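Aminoglycoside acetyltransferase meta-AAC0020 (Uncultured bacterium, PDB 5F47) probably transfers an acetyl group from acetyl-coenzyme A to aminoglycoside antibiotics, as a resistance enzyme of the GNAT family. Local coordinates at residues B[63-75]-B[87-99]. Residues are numbered along the deposited sequence; the frame is centred on the assembly and turned at random. Where two conformers were deposited one is given.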
ATOM      1  N   LEU B  63     -12.546 -18.792 -10.980  1.00 22.78           N
ATOM      2  CA  LEU B  63     -13.876 -19.373 -10.948  1.00 26.26           C
ATOM      3  C   LEU B  63     -13.855 -20.797 -11.452  1.00 27.60           C
ATOM      4  O   LEU B  63     -13.221 -21.088 -12.465  1.00 27.11           O
ATOM      5  CB  LEU B  63     -14.834 -18.560 -11.808  1.00 29.08           C
ATOM      6  CG  LEU B  63     -15.222 -17.174 -11.309  1.00 29.31           C
ATOM      7  CD1 LEU B  63     -15.308 -16.219 -12.481  1.00 30.36           C
ATOM      8  CD2 LEU B  63     -16.553 -17.255 -10.592  1.00 31.65           C
ATOM      9  N   LEU B  64     -14.529 -21.679 -10.727  1.00 27.28           N
ATOM     10  CA  LEU B  64     -14.893 -22.985 -11.251  1.00 33.98           C
ATOM     11  C   LEU B  64     -16.405 -22.958 -11.386  1.00 39.42           C
ATOM     12  O   LEU B  64     -17.120 -22.852 -10.386  1.00 36.74           O
ATOM     13  CB  LEU B  64     -14.417 -24.109 -10.341  1.00 33.36           C
ATOM     14  CG  LEU B  64     -12.896 -24.249 -10.342  1.00 31.44           C
ATOM     15  CD1 LEU B  64     -12.465 -25.312  -9.359  1.00 32.27           C
ATOM     16  CD2 LEU B  64     -12.414 -24.613 -11.744  1.00 32.53           C
ATOM     17  N   GLU B  65     -16.865 -23.037 -12.634  1.00 46.79           N
ATOM     18  CA  GLU B  65     -18.205 -22.614 -13.022  1.00 57.05           C
ATOM     19  C   GLU B  65     -18.420 -21.164 -12.598  1.00 58.08           C
ATOM     20  O   GLU B  65     -17.732 -20.260 -13.083  1.00 56.61           O
ATOM     21  CB  GLU B  65     -19.264 -23.535 -12.427  1.00 64.70           C
ATOM     22  CG  GLU B  65     -19.220 -24.920 -13.022  1.00 72.10           C
ATOM     23  CD  GLU B  65     -20.247 -25.841 -12.418  1.00 78.70           C
ATOM     24  OE1 GLU B  65     -21.455 -25.527 -12.492  1.00 81.94           O
ATOM     25  OE2 GLU B  65     -19.841 -26.884 -11.871  1.00 80.13           O
ATOM     26  N   ASN B  66     -19.366 -20.936 -11.700  1.00 60.65           N
ATOM     27  CA  ASN B  66     -19.568 -19.596 -11.179  1.00 61.28           C
ATOM     28  C   ASN B  66     -19.307 -19.562  -9.682  1.00 54.46           C
ATOM     29  O   ASN B  66     -19.857 -18.730  -8.963  1.00 56.12           O
ATOM     30  CB  ASN B  66     -20.978 -19.093 -11.496  1.00 70.56           C
ATOM     31  CG  ASN B  66     -20.999 -17.627 -11.892  1.00 75.56           C
ATOM     32  OD1 ASN B  66     -21.692 -16.816 -11.279  1.00 78.97           O
ATOM     33  ND2 ASN B  66     -20.227 -17.280 -12.918  1.00 76.49           N
ATOM     34  N   LYS B  67     -18.463 -20.477  -9.216  1.00 47.99           N
ATOM     35  CA  LYS B  67     -18.024 -20.462  -7.830  1.00 42.17           C
ATOM     36  C   LYS B  67     -16.628 -19.865  -7.714  1.00 33.81           C
ATOM     37  O   LYS B  67     -15.697 -20.300  -8.390  1.00 30.77           O
ATOM     38  CB  LYS B  67     -18.031 -21.863  -7.227  1.00 46.84           C
ATOM     39  CG  LYS B  67     -17.687 -21.871  -5.741  1.00 50.60           C
ATOM     40  CD  LYS B  67     -17.316 -23.260  -5.244  1.00 55.93           C
ATOM     41  CE  LYS B  67     -17.197 -23.280  -3.726  1.00 60.42           C
ATOM     42  NZ  LYS B  67     -16.392 -24.436  -3.236  1.00 63.81           N
ATOM     43  N   ILE B  68     -16.493 -18.866  -6.849  1.00 30.85           N
ATOM     44  CA  ILE B  68     -15.208 -18.246  -6.578  1.00 28.02           C
ATOM     45  C   ILE B  68     -14.339 -19.202  -5.768  1.00 26.62           C
ATOM     46  O   ILE B  68     -14.730 -19.626  -4.674  1.00 29.17           O
ATOM     47  CB  ILE B  68     -15.387 -16.925  -5.807  1.00 29.34           C
ATOM     48  CG1 ILE B  68     -16.163 -15.910  -6.647  1.00 31.13           C
ATOM     49  CG2 ILE B  68     -14.041 -16.376  -5.363  1.00 28.04           C
ATOM     50  CD1 ILE B  68     -15.401 -15.417  -7.835  1.00 30.73           C
ATOM     51  N   VAL B  69     -13.175 -19.559  -6.296  1.00 24.35           N
ATOM     52  CA  VAL B  69     -12.300 -20.486  -5.591  1.00 23.41           C
ATOM     53  C   VAL B  69     -10.950 -19.841  -5.276  1.00 21.07           C
ATOM     54  O   VAL B  69     -10.054 -20.467  -4.702  1.00 21.83           O
ATOM     55  CB  VAL B  69     -12.091 -21.777  -6.396  1.00 23.77           C
ATOM     56  CG1 VAL B  69     -13.422 -22.539  -6.514  1.00 25.82           C
ATOM     57  CG2 VAL B  69     -11.496 -21.471  -7.765  1.00 23.12           C
ATOM     58  N   GLY B  70     -10.815 -18.574  -5.638  1.00 19.83           N
ATOM     59  CA  GLY B  70      -9.607 -17.839  -5.324  1.00 18.35           C
ATOM     60  C   GLY B  70      -9.704 -16.414  -5.817  1.00 17.90           C
ATOM     61  O   GLY B  70     -10.578 -16.089  -6.613  1.00 19.04           O
ATOM     62  N   GLY B  71      -8.837 -15.543  -5.321  1.00 16.41           N
ATOM     63  CA  GLY B  71      -8.781 -14.212  -5.881  1.00 16.14           C
ATOM     64  C   GLY B  71      -7.757 -13.340  -5.208  1.00 14.15           C
ATOM     65  O   GLY B  71      -7.153 -13.749  -4.212  1.00 15.42           O
ATOM     66  N   LEU B  72      -7.574 -12.141  -5.748  1.00 13.38           N
ATOM     67  CA  LEU B  72      -6.675 -11.181  -5.133  1.00 15.88           C
ATOM     68  C   LEU B  72      -7.224  -9.784  -5.330  1.00 15.78           C
ATOM     69  O   LEU B  72      -8.021  -9.526  -6.227  1.00 15.76           O
ATOM     70  CB  LEU B  72      -5.243 -11.312  -5.681  1.00 18.42           C
ATOM     71  CG  LEU B  72      -4.855 -10.893  -7.098  1.00 15.85           C
ATOM     72  CD1 LEU B  72      -4.805  -9.373  -7.274  1.00 15.91           C
ATOM     73  CD2 LEU B  72      -3.488 -11.505  -7.437  1.00 16.63           C
ATOM     74  N   THR B  73      -6.792  -8.883  -4.460  1.00 13.21           N
ATOM     75  CA  THR B  73      -7.189  -7.482  -4.508  1.00 12.80           C
ATOM     76  C   THR B  73      -5.942  -6.657  -4.745  1.00 13.01           C
ATOM     77  O   THR B  73      -4.855  -7.027  -4.281  1.00 13.35           O
ATOM     78  CB  THR B  73      -7.861  -7.050  -3.203  1.00 13.41           C
ATOM     79  OG1 THR B  73      -6.979  -7.359  -2.107  1.00 14.64           O
ATOM     80  CG2 THR B  73      -9.174  -7.803  -3.007  1.00 15.03           C
ATOM     81  N   SER B  74      -6.092  -5.544  -5.463  1.00 12.73           N
ATOM     82  CA  SER B  74      -4.920  -4.722  -5.771  1.00 11.46           C
ATOM     83  C   SER B  74      -5.314  -3.238  -5.810  1.00 12.19           C
ATOM     84  O   SER B  74      -6.427  -2.884  -6.200  1.00 13.53           O
ATOM     85  CB  SER B  74      -4.256  -5.184  -7.093  1.00 12.30           C
ATOM     86  OG  SER B  74      -5.122  -4.998  -8.197  1.00 14.23           O
ATOM     87  N   TYR B  75      -4.389  -2.398  -5.343  1.00 13.09           N
ATOM     88  CA  TYR B  75      -4.547  -0.943  -5.298  1.00 11.71           C
ATOM     89  C   TYR B  75      -3.530  -0.276  -6.204  1.00 12.14           C
ATOM     90  O   TYR B  75      -2.340  -0.604  -6.169  1.00 14.67           O
ATOM     91  CB  TYR B  75      -4.337  -0.417  -3.872  1.00 11.21           C
ATOM     92  CG  TYR B  75      -5.363  -0.873  -2.873  1.00 13.44           C
ATOM     93  CD1 TYR B  75      -5.212  -2.089  -2.211  1.00 11.49           C
ATOM     94  CD2 TYR B  75      -6.464  -0.087  -2.577  1.00 13.50           C
ATOM     95  CE1 TYR B  75      -6.152  -2.518  -1.276  1.00 12.29           C
ATOM     96  CE2 TYR B  75      -7.423  -0.504  -1.632  1.00 13.51           C
ATOM     97  CZ  TYR B  75      -7.256  -1.734  -1.001  1.00 15.25           C
ATOM     98  OH  TYR B  75      -8.170  -2.154  -0.056  1.00 15.63           O
ATOM     99  N   ALA B  87       1.350  -0.978  -8.672  1.00 13.53           N
ATOM    100  CA  ALA B  87       0.213  -1.715  -8.147  1.00 13.51           C
ATOM    101  C   ALA B  87       0.621  -2.517  -6.918  1.00 11.58           C
ATOM    102  O   ALA B  87       1.645  -3.215  -6.912  1.00 14.53           O
ATOM    103  CB  ALA B  87      -0.360  -2.626  -9.210  1.00 16.04           C
ATOM    104  N   TYR B  88      -0.212  -2.435  -5.893  1.00 12.06           N
ATOM    105  CA  TYR B  88      -0.008  -3.089  -4.607  1.00 11.51           C
ATOM    106  C   TYR B  88      -1.006  -4.217  -4.472  1.00 12.30           C
ATOM    107  O   TYR B  88      -2.191  -3.954  -4.307  1.00 12.45           O
ATOM    108  CB  TYR B  88      -0.231  -2.056  -3.490  1.00 12.63           C
ATOM    109  CG  TYR B  88      -0.003  -2.503  -2.081  1.00 13.56           C
ATOM    110  CD1 TYR B  88       0.694  -3.660  -1.778  1.00 15.34           C
ATOM    111  CD2 TYR B  88      -0.488  -1.734  -1.033  1.00 16.00           C
ATOM    112  CE1 TYR B  88       0.897  -4.041  -0.462  1.00 17.39           C
ATOM    113  CE2 TYR B  88      -0.278  -2.102   0.280  1.00 18.63           C
ATOM    114  CZ  TYR B  88       0.419  -3.248   0.559  1.00 18.29           C
ATOM    115  OH  TYR B  88       0.622  -3.600   1.866  1.00 20.35           O
ATOM    116  N   ILE B  89      -0.553  -5.460  -4.557  1.00 11.49           N
ATOM    117  CA  ILE B  89      -1.435  -6.592  -4.256  1.00 12.38           C
ATOM    118  C   ILE B  89      -1.583  -6.676  -2.746  1.00 12.62           C
ATOM    119  O   ILE B  89      -0.589  -6.838  -2.033  1.00 15.22           O
ATOM    120  CB  ILE B  89      -0.875  -7.911  -4.805  1.00 12.88           C
ATOM    121  CG1 ILE B  89      -0.809  -7.862  -6.336  1.00 12.39           C
ATOM    122  CG2 ILE B  89      -1.757  -9.092  -4.352  1.00 14.71           C
ATOM    123  CD1 ILE B  89      -0.059  -9.078  -6.944  1.00 21.80           C
ATOM    124  N   TYR B  90      -2.816  -6.548  -2.255  1.00 12.58           N
ATOM    125  CA  TYR B  90      -3.017  -6.495  -0.827  1.00 12.49           C
ATOM    126  C   TYR B  90      -3.318  -7.867  -0.219  1.00 14.47           C
ATOM    127  O   TYR B  90      -2.742  -8.232   0.813  1.00 16.50           O
ATOM    128  CB  TYR B  90      -4.145  -5.495  -0.487  1.00 14.08           C
ATOM    129  CG  TYR B  90      -4.213  -5.248   0.992  1.00 14.98           C
ATOM    130  CD1 TYR B  90      -3.344  -4.347   1.609  1.00 17.04           C
ATOM    131  CD2 TYR B  90      -5.090  -5.978   1.791  1.00 16.22           C
ATOM    132  CE1 TYR B  90      -3.387  -4.155   3.002  1.00 19.04           C
ATOM    133  CE2 TYR B  90      -5.135  -5.797   3.173  1.00 19.83           C
ATOM    134  CZ  TYR B  90      -4.287  -4.888   3.768  1.00 20.79           C
ATOM    135  OH  TYR B  90      -4.363  -4.750   5.141  1.00 26.13           O
ATOM    136  N   ASP B  91      -4.264  -8.589  -0.817  1.00 14.93           N
ATOM    137  CA  ASP B  91      -4.615  -9.953  -0.384  1.00 15.32           C
ATOM    138  C   ASP B  91      -4.653 -10.898  -1.563  1.00 14.26           C
ATOM    139  O   ASP B  91      -5.039 -10.510  -2.647  1.00 14.87           O
ATOM    140  CB  ASP B  91      -5.996  -9.998   0.279  1.00 16.68           C
ATOM    141  CG  ASP B  91      -5.979  -9.652   1.744  1.00 20.33           C
ATOM    142  OD1 ASP B  91      -5.029 -10.027   2.479  1.00 21.24           O
ATOM    143  OD2 ASP B  91      -6.973  -9.020   2.181  1.00 20.88           O
ATOM    144  N   LEU B  92      -4.272 -12.146  -1.317  1.00 15.88           N
ATOM    145  CA  LEU B  92      -4.422 -13.213  -2.295  0.51 14.61           C
ATOM    146  C   LEU B  92      -4.765 -14.485  -1.527  1.00 16.12           C
ATOM    147  O   LEU B  92      -4.106 -14.823  -0.540  1.00 18.45           O
ATOM    148  CB  LEU B  92      -3.140 -13.388  -3.128  0.51 14.89           C
ATOM    149  CG  LEU B  92      -3.090 -14.503  -4.176  0.51 16.12           C
ATOM    150  CD1 LEU B  92      -2.144 -14.119  -5.294  0.51 16.32           C
ATOM    151  CD2 LEU B  92      -2.651 -15.824  -3.562  0.51 16.88           C
ATOM    152  N   ALA B  93      -5.804 -15.186  -1.964  1.00 15.78           N
ATOM    153  CA  ALA B  93      -6.156 -16.435  -1.325  1.00 17.77           C
ATOM    154  C   ALA B  93      -6.757 -17.398  -2.315  1.00 18.77           C
ATOM    155  O   ALA B  93      -7.391 -16.992  -3.288  1.00 18.86           O
ATOM    156  CB  ALA B  93      -7.133 -16.201  -0.159  1.00 19.23           C
ATOM    157  N   VAL B  94      -6.557 -18.679  -2.037  1.00 19.32           N
ATOM    158  CA  VAL B  94      -7.167 -19.757  -2.799  1.00 19.59           C
ATOM    159  C   VAL B  94      -7.841 -20.714  -1.825  1.00 21.37           C
ATOM    160  O   VAL B  94      -7.287 -21.027  -0.767  1.00 22.23           O
ATOM    161  CB  VAL B  94      -6.125 -20.486  -3.665  1.00 22.36           C
ATOM    162  CG1 VAL B  94      -6.733 -21.720  -4.352  1.00 25.02           C
ATOM    163  CG2 VAL B  94      -5.564 -19.529  -4.700  1.00 22.39           C
ATOM    164  N   ASP B  95      -9.061 -21.110  -2.168  1.00 23.23           N
ATOM    165  CA  ASP B  95      -9.832 -22.120  -1.443  1.00 27.14           C
ATOM    166  C   ASP B  95      -8.933 -23.278  -1.020  1.00 28.26           C
ATOM    167  O   ASP B  95      -8.181 -23.809  -1.836  1.00 26.05           O
ATOM    168  CB  ASP B  95     -10.969 -22.622  -2.344  1.00 30.94           C
ATOM    169  CG  ASP B  95     -11.983 -23.486  -1.616  1.00 36.55           C
ATOM    170  OD1 ASP B  95     -11.592 -24.359  -0.811  1.00 38.41           O
ATOM    171  OD2 ASP B  95     -13.187 -23.306  -1.888  1.00 39.44           O
ATOM    172  N   THR B  96      -9.001 -23.667   0.246  1.00 31.46           N
ATOM    173  CA  THR B  96      -8.147 -24.737   0.751  1.00 35.46           C
ATOM    174  C   THR B  96      -8.348 -26.047  -0.021  1.00 37.47           C
ATOM    175  O   THR B  96      -7.430 -26.860  -0.116  1.00 38.71           O
ATOM    176  CB  THR B  96      -8.396 -24.981   2.245  1.00 39.33           C
ATOM    177  OG1 THR B  96      -9.786 -25.240   2.453  1.00 42.17           O
ATOM    178  CG2 THR B  96      -7.994 -23.762   3.057  1.00 38.95           C
ATOM    179  N   ASN B  97      -9.534 -26.233  -0.593  1.00 38.64           N
ATOM    180  CA  ASN B  97      -9.831 -27.435  -1.367  1.00 41.74           C
ATOM    181  C   ASN B  97      -9.178 -27.442  -2.742  1.00 37.59           C
ATOM    182  O   ASN B  97      -9.070 -28.496  -3.377  1.00 37.99           O
ATOM    183  CB  ASN B  97     -11.343 -27.604  -1.531  1.00 46.64           C
ATOM    184  CG  ASN B  97     -12.020 -28.035  -0.251  1.00 53.50           C
ATOM    185  OD1 ASN B  97     -11.412 -28.689   0.598  1.00 56.44           O
ATOM    186  ND2 ASN B  97     -13.290 -27.671  -0.104  1.00 56.38           N
ATOM    187  N   TRP B  98      -8.753 -26.270  -3.205  1.00 34.52           N
ATOM    188  CA  TRP B  98      -8.216 -26.158  -4.561  1.00 34.20           C
ATOM    189  C   TRP B  98      -6.798 -25.593  -4.623  1.00 32.55           C
ATOM    190  O   TRP B  98      -6.364 -25.123  -5.676  1.00 30.14           O
ATOM    191  CB  TRP B  98      -9.142 -25.295  -5.427  1.00 34.88           C
ATOM    192  CG  TRP B  98     -10.570 -25.771  -5.489  1.00 38.35           C
ATOM    193  CD1 TRP B  98     -11.621 -25.305  -4.753  1.00 39.39           C
ATOM    194  CD2 TRP B  98     -11.101 -26.801  -6.334  1.00 41.55           C
ATOM    195  NE1 TRP B  98     -12.771 -25.981  -5.087  1.00 41.72           N
ATOM    196  CE2 TRP B  98     -12.478 -26.903  -6.055  1.00 43.03           C
ATOM    197  CE3 TRP B  98     -10.544 -27.646  -7.297  1.00 43.23           C
ATOM    198  CZ2 TRP B  98     -13.308 -27.822  -6.705  1.00 46.10           C
ATOM    199  CZ3 TRP B  98     -11.368 -28.551  -7.941  1.00 45.98           C
ATOM    200  CH2 TRP B  98     -12.734 -28.631  -7.642  1.00 46.88           C
ATOM    201  N   GLN B  99      -6.074 -25.649  -3.509  1.00 34.99           N
ATOM    202  CA  GLN B  99      -4.731 -25.085  -3.447  1.00 36.63           C
ATOM    203  C   GLN B  99      -3.731 -26.010  -4.124  1.00 40.79           C
ATOM    204  O   GLN B  99      -4.018 -27.187  -4.336  1.00 42.21           O
ATOM    205  CB  GLN B  99      -4.321 -24.825  -1.998  1.00 37.55           C
ATOM    206  CG  GLN B  99      -5.061 -23.656  -1.355  1.00 36.50           C
ATOM    207  CD  GLN B  99      -4.617 -23.384   0.069  1.00 37.21           C
ATOM    208  OE1 GLN B  99      -4.063 -24.258   0.740  1.00 39.02           O
ATOM    209  NE2 GLN B  99      -4.869 -22.163   0.543  1.00 35.82           N
TER
HETATM  210  O   HOH W   1     -15.924 -26.290  -5.107  1.00 75.10           O
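Thr73 faces two residues of the antiparallel partner strand, Tyr90 and Asp91, which shift the register by one, a beta bulge in strand 87-94. Such a bulge is a hallmark of the GNAT fold, where it splays this strand from its parallel neighbour to admit acetyl-coenzyme A, probably here too. Tyr90 N donates to Thr73 O (2.9 Å), Thr73 N to Asp91 O, and Asp91 N, over a bent 3.2 Å, to Thr73 OG1, so that three amides and the Thr73 carbonyl are satisfied. A chi1 of 54° brings OG1 to this last amide. Both Tyr80 OH and Tyr81 OH of the second subunit bond to Asp91 OD2, the former also to OG1.

Gly71 and Ala93 exchange two backbone bonds nearly along the C=O axis; Tyr75 and Tyr88 exchange two more. Asp95 N bonds to Val69 O (2.8 Å), with the donor well above the carbonyl plane. Asp95 OD1 accepts from Asn97 N in an Asx turn, and OD2 forms a long salt bridge with Lys67 NZ (3.7 Å). One water accepts from both Lys67 NZ and Trp98 NE1, tying the type II' turn Leu64–Lys67 to the indole. Leu64 CD1 makes a CH-pi contact over the face of the Trp98 six-membered ring, 3.4 Å from its centroid.

Ser74 OG bonds to Tyr115 OH and Tyr58 O, Tyr88 OH to Gln126 OE1, and Tyr75 OH to Glu78 O of the second subunit. This central hairpin of the GNAT sheet lies between strands 57-64 and 122-128, with Leu72, Ile89 and Leu92 against helix 103-117 and Thr73, Asp91 and Ala93 meeting helix 21-34 on the other face.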